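Local atomic coordinates of ESSB (Geobacillus thermodenitrificans, PDB entry 2YNQ), a protein that serves as an integral membrane component of the type VII secretion system, represented here by its extracellular domain, which pairs with a second copy. Residues D[17-22]-D[43-48]; D[22-27]-D[48-53]. All coordinates share one frame; numbering follows the deposited sequence.

Contact 1 of 2, residues D[17-22]-D[43-48]; sequences ELFLQN and IQYELA. With NA (sodium ion), chain G.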
loop_
_atom_site.group_PDB
_atom_site.type_symbol
_atom_site.label_atom_id
_atom_site.label_comp_id
_atom_site.label_asym_id
_atom_site.label_seq_id
_atom_site.Cartn_x
_atom_site.Cartn_y
_atom_site.Cartn_z
ATOM N N GLU D 17 -22.372 -13.202 -4.105
ATOM C CA GLU D 17 -22.892 -12.510 -5.267
ATOM C C GLU D 17 -21.996 -11.339 -5.705
ATOM O O GLU D 17 -21.841 -11.070 -6.896
ATOM C CB GLU D 17 -24.336 -12.052 -5.014
ATOM C CG GLU D 17 -24.913 -11.158 -6.103
ATOM C CD GLU D 17 -26.420 -10.916 -5.967
ATOM O OE1 GLU D 17 -27.084 -11.560 -5.116
ATOM O OE2 GLU D 17 -26.944 -10.085 -6.731
ATOM N N LEU D 18 -21.428 -10.629 -4.737
ATOM C CA LEU D 18 -20.594 -9.462 -5.045
ATOM C C LEU D 18 -19.210 -9.910 -5.491
ATOM O O LEU D 18 -18.668 -9.375 -6.459
ATOM C CB LEU D 18 -20.510 -8.512 -3.855
ATOM C CG LEU D 18 -21.844 -7.888 -3.432
ATOM C CD1 LEU D 18 -21.707 -7.476 -1.982
ATOM C CD2 LEU D 18 -22.263 -6.696 -4.314
ATOM N N PHE D 19 -18.682 -10.935 -4.834
ATOM C CA PHE D 19 -17.368 -11.448 -5.184
ATOM C C PHE D 19 -17.284 -12.004 -6.590
ATOM O O PHE D 19 -16.317 -11.730 -7.325
ATOM C CB PHE D 19 -16.901 -12.506 -4.200
ATOM C CG PHE D 19 -15.520 -12.987 -4.480
ATOM C CD1 PHE D 19 -14.414 -12.181 -4.156
ATOM C CD2 PHE D 19 -15.315 -14.231 -5.086
ATOM C CE1 PHE D 19 -13.134 -12.605 -4.433
ATOM C CE2 PHE D 19 -14.029 -14.665 -5.376
ATOM C CZ PHE D 19 -12.929 -13.854 -5.043
ATOM N N LEU D 20 -18.297 -12.784 -6.971
ATOM C CA LEU D 20 -18.363 -13.379 -8.304
ATOM C C LEU D 20 -18.391 -12.326 -9.415
ATOM O O LEU D 20 -18.174 -12.655 -10.579
ATOM C CB LEU D 20 -19.567 -14.309 -8.403
ATOM C CG LEU D 20 -19.373 -15.611 -7.636
ATOM C CD1 LEU D 20 -20.581 -16.496 -7.777
ATOM C CD2 LEU D 20 -18.137 -16.314 -8.145
ATOM N N GLN D 21 -18.639 -11.072 -9.012
ATOM C CA GLN D 21 -18.661 -9.885 -9.862
ATOM C C GLN D 21 -17.457 -8.977 -9.654
ATOM O O GLN D 21 -17.442 -7.853 -10.187
ATOM C CB GLN D 21 -19.838 -9.009 -9.455
ATOM C CG GLN D 21 -21.090 -9.301 -10.123
ATOM C CD GLN D 21 -22.204 -8.445 -9.578
ATOM O OE1 GLN D 21 -22.535 -7.407 -10.162
ATOM N NE2 GLN D 21 -22.798 -8.871 -8.461
ATOM N N ASN D 22 -16.513 -9.409 -8.810
ATOM C CA ASN D 22 -15.304 -8.629 -8.489
ATOM C C ASN D 22 -15.596 -7.349 -7.719
ATOM O O ASN D 22 -14.870 -6.374 -7.827
ATOM C CB ASN D 22 -14.549 -8.272 -9.763
ATOM C CG ASN D 22 -14.417 -9.437 -10.709
ATOM O OD1 ASN D 22 -13.891 -10.492 -10.338
ATOM N ND2 ASN D 22 -14.870 -9.250 -11.961
ATOM N N ILE D 43 -15.723 -18.469 2.252
ATOM C CA ILE D 43 -16.017 -17.075 2.578
ATOM C C ILE D 43 -14.723 -16.369 3.035
ATOM O O ILE D 43 -14.438 -15.246 2.618
ATOM C CB ILE D 43 -17.166 -16.943 3.626
ATOM C CG1 ILE D 43 -18.453 -17.670 3.160
ATOM C CG2 ILE D 43 -17.408 -15.492 4.005
ATOM C CD1 ILE D 43 -19.053 -17.227 1.815
ATOM N N GLN D 44 -13.924 -17.045 3.859
ATOM C CA GLN D 44 -12.582 -16.560 4.131
ATOM C C GLN D 44 -11.832 -16.244 2.824
ATOM O O GLN D 44 -11.138 -15.226 2.738
ATOM C CB GLN D 44 -11.797 -17.573 4.972
ATOM C CG GLN D 44 -12.301 -17.742 6.403
ATOM C CD GLN D 44 -11.599 -18.887 7.105
ATOM O OE1 GLN D 44 -11.168 -19.845 6.460
ATOM N NE2 GLN D 44 -11.486 -18.803 8.429
ATOM N N TYR D 45 -11.994 -17.110 1.817
ATOM C CA TYR D 45 -11.357 -16.947 0.509
ATOM C C TYR D 45 -11.810 -15.672 -0.174
ATOM O O TYR D 45 -10.984 -14.910 -0.692
ATOM C CB TYR D 45 -11.663 -18.147 -0.403
ATOM C CG TYR D 45 -11.262 -17.932 -1.849
ATOM C CD1 TYR D 45 -9.921 -17.884 -2.212
ATOM C CD2 TYR D 45 -12.226 -17.758 -2.855
ATOM C CE1 TYR D 45 -9.543 -17.666 -3.541
ATOM C CE2 TYR D 45 -11.864 -17.542 -4.190
ATOM C CZ TYR D 45 -10.516 -17.498 -4.533
ATOM O OH TYR D 45 -10.104 -17.285 -5.849
ATOM N N GLU D 46 -13.128 -15.452 -0.181
ATOM C CA GLU D 46 -13.722 -14.274 -0.793
ATOM C C GLU D 46 -13.206 -12.996 -0.139
ATOM O O GLU D 46 -12.806 -12.054 -0.844
ATOM C CB GLU D 46 -15.262 -14.310 -0.723
ATOM C CG GLU D 46 -15.923 -15.394 -1.588
ATOM C CD GLU D 46 -17.456 -15.511 -1.368
ATOM O OE1 GLU D 46 -18.085 -14.622 -0.748
ATOM O OE2 GLU D 46 -18.050 -16.511 -1.824
ATOM N N LEU D 47 -13.233 -12.961 1.195
ATOM C CA LEU D 47 -12.833 -11.779 1.959
ATOM C C LEU D 47 -11.337 -11.496 1.792
ATOM O O LEU D 47 -10.930 -10.385 1.453
ATOM C CB LEU D 47 -13.182 -11.959 3.440
ATOM C CG LEU D 47 -13.068 -10.714 4.331
ATOM C CD1 LEU D 47 -13.780 -9.489 3.699
ATOM C CD2 LEU D 47 -13.594 -10.986 5.761
ATOM N N ALA D 48 -10.536 -12.541 1.962
ATOM C CA ALA D 48 -9.104 -12.416 1.898
ATOM C C ALA D 48 -8.702 -12.003 0.505
ATOM O O ALA D 48 -7.845 -11.126 0.350
ATOM C CB ALA D 48 -8.424 -13.706 2.320
HETATM NA NA NA G . -17.845 -6.067 -11.949
HETATM O O HOH W 1 -20.305 -6.310 -11.927
HETATM O O HOH W 2 -18.242 -8.202 -13.541
HETATM O O HOH W 3 -18.467 -4.515 -13.691
#
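The ring of F19 lies against the backbone of E46 as well as its side chain. E46 CA stands over one face of the F19 ring in a CH-pi contact, 4.1 Å from the centroid and set toward the rim. E46 CG covers the same ring, 3.7 Å from F19 CD2. The carboxylate of E46 is turned to within 7° of the ring plane. Its charged end has other work: OE1 and OE2 accept hydrogen bonds from S15 and T16 in the same helix as F19. These bonds hold the E46 chain beside the ring. F19 reaches across to helix 41-53 with its CG anti to the backbone N (chi1 -176°). There Y45 CE2 meets F19 CE2 at 3.8 Å. The two rings are steeply inclined, 74° between planes, and form an oblique aromatic pair. With an alanine here the ring's contacts with E46 and Y45 would be lost, which is likely to open a gap between helix 7-19 and helix 41-53. N22 N bonds back to F19 O at 2.8 Å, K23 N probably to L18 O, and N22 has positive phi. Q21 O binds a sodium ion at 2.5 Å, with three waters and Q136 OE1 of the second subunit. The turn at N22 is a Schellman motif at the end of helix 7-19, and the sodium site beside it lies at the subunit interface.

Contact 2 of 2, residues D[22-27]-D[48-53]; sequences NKYSDV and ASSYVM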
loop_
_atom_site.group_PDB
_atom_site.type_symbol
_atom_site.label_atom_id
_atom_site.label_comp_id
_atom_site.label_asym_id
_atom_site.label_seq_id
_atom_site.Cartn_x
_atom_site.Cartn_y
_atom_site.Cartn_z
ATOM N N ASN D 22 -16.513 -9.409 -8.810
ATOM C CA ASN D 22 -15.304 -8.629 -8.489
ATOM C C ASN D 22 -15.596 -7.349 -7.719
ATOM O O ASN D 22 -14.870 -6.374 -7.827
ATOM C CB ASN D 22 -14.549 -8.272 -9.763
ATOM C CG ASN D 22 -14.417 -9.437 -10.709
ATOM O OD1 ASN D 22 -13.891 -10.492 -10.338
ATOM N ND2 ASN D 22 -14.870 -9.250 -11.961
ATOM N N LYS D 23 -16.667 -7.338 -6.949
ATOM C CA LYS D 23 -17.007 -6.141 -6.187
ATOM C C LYS D 23 -16.351 -6.201 -4.819
ATOM O O LYS D 23 -17.019 -6.335 -3.789
ATOM C CB LYS D 23 -18.526 -5.973 -6.086
ATOM C CG LYS D 23 -19.123 -5.457 -7.383
ATOM C CD LYS D 23 -20.605 -5.236 -7.284
ATOM C CE LYS D 23 -21.139 -4.710 -8.600
ATOM N NZ LYS D 23 -22.537 -4.263 -8.410
ATOM N N TYR D 24 -15.028 -6.101 -4.831
ATOM C CA TYR D 24 -14.212 -6.285 -3.636
ATOM C C TYR D 24 -14.631 -5.380 -2.464
ATOM O O TYR D 24 -14.864 -5.875 -1.365
ATOM C CB TYR D 24 -12.718 -6.126 -3.979
ATOM C CG TYR D 24 -12.262 -6.986 -5.147
ATOM C CD1 TYR D 24 -12.373 -8.365 -5.097
ATOM C CD2 TYR D 24 -11.714 -6.418 -6.298
ATOM C CE1 TYR D 24 -11.964 -9.159 -6.158
ATOM C CE2 TYR D 24 -11.300 -7.211 -7.372
ATOM C CZ TYR D 24 -11.430 -8.586 -7.281
ATOM O OH TYR D 24 -11.042 -9.410 -8.316
ATOM N N SER D 25 -14.756 -4.077 -2.715
ATOM C CA SER D 25 -15.105 -3.120 -1.669
ATOM C C SER D 25 -16.398 -3.539 -1.001
ATOM O O SER D 25 -16.516 -3.526 0.225
ATOM C CB SER D 25 -15.257 -1.694 -2.222
ATOM O OG SER D 25 -14.140 -1.314 -3.016
ATOM N N ASP D 26 -17.357 -3.951 -1.813
ATOM C CA ASP D 26 -18.692 -4.259 -1.327
ATOM C C ASP D 26 -18.715 -5.574 -0.558
ATOM O O ASP D 26 -19.507 -5.729 0.377
ATOM C CB ASP D 26 -19.676 -4.271 -2.497
ATOM C CG ASP D 26 -21.060 -3.791 -2.106
ATOM O OD1 ASP D 26 -21.369 -3.729 -0.878
ATOM O OD2 ASP D 26 -21.856 -3.486 -3.031
ATOM N N VAL D 27 -17.847 -6.513 -0.946
ATOM C CA VAL D 27 -17.658 -7.747 -0.198
ATOM C C VAL D 27 -17.177 -7.412 1.200
ATOM O O VAL D 27 -17.691 -7.948 2.179
ATOM C CB VAL D 27 -16.611 -8.669 -0.865
ATOM C CG1 VAL D 27 -16.177 -9.780 0.084
ATOM C CG2 VAL D 27 -17.144 -9.240 -2.168
ATOM N N ALA D 48 -10.536 -12.541 1.962
ATOM C CA ALA D 48 -9.104 -12.416 1.898
ATOM C C ALA D 48 -8.702 -12.003 0.505
ATOM O O ALA D 48 -7.845 -11.126 0.350
ATOM C CB ALA D 48 -8.424 -13.706 2.320
ATOM N N SER D 49 -9.338 -12.581 -0.511
ATOM C CA SER D 49 -9.013 -12.173 -1.879
ATOM C C SER D 49 -9.364 -10.734 -2.024
ATOM O O SER D 49 -8.596 -9.971 -2.600
ATOM C CB SER D 49 -9.735 -12.981 -2.969
ATOM O OG SER D 49 -9.473 -14.358 -2.825
ATOM N N SER D 50 -10.506 -10.345 -1.469
ATOM C CA SER D 50 -10.967 -8.981 -1.652
ATOM C C SER D 50 -9.996 -8.003 -0.988
ATOM O O SER D 50 -9.657 -6.981 -1.589
ATOM C CB SER D 50 -12.389 -8.793 -1.148
ATOM O OG SER D 50 -13.286 -9.578 -1.913
ATOM N N TYR D 51 -9.519 -8.324 0.216
ATOM C CA TYR D 51 -8.537 -7.458 0.853
ATOM C C TYR D 51 -7.237 -7.436 0.085
ATOM O O TYR D 51 -6.682 -6.360 -0.188
ATOM C CB TYR D 51 -8.283 -7.857 2.306
ATOM C CG TYR D 51 -9.336 -7.372 3.269
ATOM C CD1 TYR D 51 -9.570 -6.006 3.459
ATOM C CD2 TYR D 51 -10.094 -8.278 3.991
ATOM C CE1 TYR D 51 -10.536 -5.554 4.379
ATOM C CE2 TYR D 51 -11.054 -7.854 4.899
ATOM C CZ TYR D 51 -11.273 -6.498 5.090
ATOM O OH TYR D 51 -12.233 -6.116 5.997
ATOM N N VAL D 52 -6.755 -8.612 -0.294
ATOM C CA VAL D 52 -5.458 -8.675 -0.932
ATOM C C VAL D 52 -5.482 -7.958 -2.283
ATOM O O VAL D 52 -4.491 -7.350 -2.673
ATOM C CB VAL D 52 -4.903 -10.142 -1.011
ATOM C CG1 VAL D 52 -4.830 -10.649 -2.440
ATOM C CG2 VAL D 52 -3.506 -10.182 -0.454
ATOM N N MET D 53 -6.623 -7.999 -2.976
ATOM C CA MET D 53 -6.720 -7.376 -4.288
ATOM C C MET D 53 -6.712 -5.859 -4.182
ATOM O O MET D 53 -6.367 -5.152 -5.154
ATOM C CB MET D 53 -7.988 -7.824 -5.032
ATOM C CG MET D 53 -7.990 -9.283 -5.486
ATOM S SD MET D 53 -6.794 -9.604 -6.803
ATOM C CE MET D 53 -7.383 -8.442 -8.035
#
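Y24 and M53 make the aromatic part of this contact. M53 CB sits above the centre of the Y24 ring, 4.0 Å from the centroid and only 7° off the normal, as a CH-pi contact. The sulfur approaches more obliquely: SD is 5.4 Å from the centroid, in a Met-aromatic contact. Bends at chi2 and chi3 (-69° and -58°) fold the M53 chain back over the ring. Its methyl CE thereby comes 3.8 Å from Y24 OH. The opposite face of the ring meets a polar atom, the carbonyl N22 O, 3.5 Å above the plane and toward the rim. Packing against S50 is the second kind. S50 OG lies in the ring plane at the edge of Y24, 3.5 Å from CD1. The same oxygen touches V27 CG1, also at 3.5 Å. Its hydrogen bond goes to E46 O, one turn earlier in the same helix, and across the contact it packs. The small serine lets the backbones come close, with Y24 CA 4.7 Å from S50 CA. From the second subunit, K139 packs on Y24 and E142 on M53. No hydrogen bond crosses between the two segments. The chemistry implies that helices 24-31 and 41-53 are held together here by dispersion and close fit, with the hydroxyl's bond made inside helix 41-53.

From the N terminus, helix 7-19 comes first, then the turn at N22 and helix 24-31. Helix 41-53 follows after a connection. Contact 1 closes the loop from 22 to 43, and contact 2 the loop from 27 to 48. The two loops cross rather than nest. N22 and A48 belong to both contacts, whose centres are about 6 Å apart. Helix 41-53 thus receives helix 7-19 on its first part and helix 24-31 on its second. The first two helices also touch each other: F19 packs on V27, and L18 on D26. Together the contacts tie helices 7-19, 24-31 and 41-53 together beside the second subunit.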